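Local coordinates for protein putative polysaccharide deacetylase (PDB 5JP6) that probably removes acetyl groups from peptidoglycan as a zinc-binding carbohydrate esterase of family CE-4 in a predatory bacterium, at residues Q83-A87 with Q88-L92. The protein carries 1 engineered substitution. Numbering follows the deposited sequence.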
loop_
_atom_site.group_PDB
_atom_site.type_symbol
_atom_site.label_atom_id
_atom_site.label_comp_id
_atom_site.label_asym_id
_atom_site.label_seq_id
_atom_site.Cartn_x
_atom_site.Cartn_y
_atom_site.Cartn_z
ATOM N N GLN A 83 -12.744 8.916 19.354
ATOM C CA GLN A 83 -12.575 10.335 19.716
ATOM C C GLN A 83 -11.646 10.487 20.932
ATOM O O GLN A 83 -11.102 11.553 21.179
ATOM C CB GLN A 83 -13.928 11.024 19.981
ATOM C CG GLN A 83 -14.718 11.318 18.711
ATOM C CD GLN A 83 -16.022 12.036 18.966
ATOM O OE1 GLN A 83 -16.062 13.262 19.107
ATOM N NE2 GLN A 83 -17.084 11.303 19.020
ATOM N N ALA A 84 -11.444 9.410 21.682
ATOM C CA ALA A 84 -10.573 9.460 22.838
ATOM C C ALA A 84 -9.105 9.384 22.433
ATOM O O ALA A 84 -8.243 9.757 23.209
ATOM C CB ALA A 84 -10.894 8.316 23.773
ATOM N N LEU A 85 -8.820 8.889 21.224
ATOM C CA LEU A 85 -7.428 8.703 20.791
ATOM C C LEU A 85 -6.678 10.008 20.498
ATOM O O LEU A 85 -7.249 10.943 19.911
ATOM C CB LEU A 85 -7.365 7.838 19.535
ATOM C CG LEU A 85 -7.788 6.372 19.701
ATOM C CD1 LEU A 85 -7.777 5.702 18.351
ATOM C CD2 LEU A 85 -6.923 5.601 20.684
ATOM N N PRO A 86 -5.384 10.063 20.862
ATOM C CA PRO A 86 -4.583 11.150 20.298
ATOM C C PRO A 86 -4.622 11.138 18.767
ATOM O O PRO A 86 -4.707 10.051 18.150
ATOM C CB PRO A 86 -3.159 10.844 20.802
ATOM C CG PRO A 86 -3.319 9.957 21.954
ATOM C CD PRO A 86 -4.572 9.153 21.677
ATOM N N ALA A 87 -4.592 12.315 18.157
ATOM C CA ALA A 87 -4.772 12.386 16.710
ATOM C C ALA A 87 -3.773 11.510 15.955
ATOM O O ALA A 87 -4.143 10.877 14.949
ATOM C CB ALA A 87 -4.723 13.820 16.216
ATOM N N GLN A 88 -2.512 11.451 16.405
ATOM C CA GLN A 88 -1.513 10.654 15.663
ATOM C C GLN A 88 -1.971 9.164 15.682
ATOM O O GLN A 88 -1.847 8.451 14.677
ATOM C CB GLN A 88 -0.073 10.799 16.201
ATOM C CG GLN A 88 0.963 10.032 15.372
ATOM C CD GLN A 88 2.362 10.386 15.717
ATOM O OE1 GLN A 88 2.789 11.513 15.491
ATOM N NE2 GLN A 88 3.085 9.434 16.282
ATOM N N ASP A 89 -2.443 8.669 16.836
ATOM C CA ASP A 89 -2.927 7.299 16.931
ATOM C C ASP A 89 -4.198 7.040 16.130
ATOM O O ASP A 89 -4.380 5.935 15.554
ATOM C CB ASP A 89 -3.155 6.903 18.376
ATOM C CG ASP A 89 -1.872 6.728 19.116
ATOM O OD1 ASP A 89 -0.859 6.332 18.472
ATOM O OD2 ASP A 89 -1.817 7.064 20.319
ATOM N N LEU A 90 -5.045 8.051 16.068
ATOM C CA LEU A 90 -6.266 7.963 15.296
ATOM C C LEU A 90 -5.959 7.666 13.794
ATOM O O LEU A 90 -6.752 7.007 13.099
ATOM C CB LEU A 90 -7.098 9.237 15.441
ATOM C CG LEU A 90 -8.456 9.268 14.742
ATOM C CD1 LEU A 90 -9.371 8.159 15.255
ATOM C CD2 LEU A 90 -9.083 10.650 14.958
ATOM N N THR A 91 -4.793 8.116 13.322
ATOM C CA THR A 91 -4.419 7.849 11.927
ATOM C C THR A 91 -4.423 6.360 11.581
ATOM O O THR A 91 -4.588 5.995 10.422
ATOM C CB THR A 91 -3.087 8.493 11.463
ATOM O OG1 THR A 91 -1.961 7.889 12.110
ATOM C CG2 THR A 91 -3.122 9.998 11.707
ATOM N N LEU A 92 -4.240 5.499 12.579
ATOM C CA LEU A 92 -4.279 4.054 12.354
ATOM C C LEU A 92 -5.649 3.593 11.808
ATOM O O LEU A 92 -5.732 2.579 11.131
ATOM C CB LEU A 92 -3.955 3.322 13.659
ATOM C CG LEU A 92 -3.748 1.826 13.578
ATOM C CD1 LEU A 92 -2.550 1.450 12.711
ATOM C CD2 LEU A 92 -3.551 1.274 14.982
#
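Pro86 and Leu90 meet at the first turn of the short helix 87-90, with Pro86 at its N-cap. Proline suits this place because its ring rules out a backbone N-H, which the start of a helix does not need, while its carbonyl still serves the turn: Leu90 N donates to Pro86 O at 2.9 Å. One residue on, Thr91 N reaches Ala87 O in a longer and more bent bond of 3.3 Å. The methyl of Ala87 points away from residues 88-92 overall, though it still touches Gln88 N.

Leu85, just ahead of the cap, points its side chain at the turn. Its CB lies 4.2 Å from Leu90 N; CG stands anti to the carbonyl carbon (chi1 -67°), and the extended second torsion carries CD1 to Leu90 CA and to 4.3 Å from Leu90 CD1. A branched aliphatic chain fits here, since Val30 of helix 24-39 and Phe93 also touch Leu85, while Leu90 packs on Val117 of helix 110-126. Leu85 and Leu90 thus pack the turn against these two helices, away from the zinc site.

Asp89 sets OD2 against the Pro86 ring, 3.6 Å from CG; a carboxylate near a helix start is probably favoured by the helix dipole. Thr91 bonds back to the turn: its OG1 donates to Gln88 O at 2.6 Å, tilted 16° from the carbonyl plane, and Thr91 N shares that same oxygen.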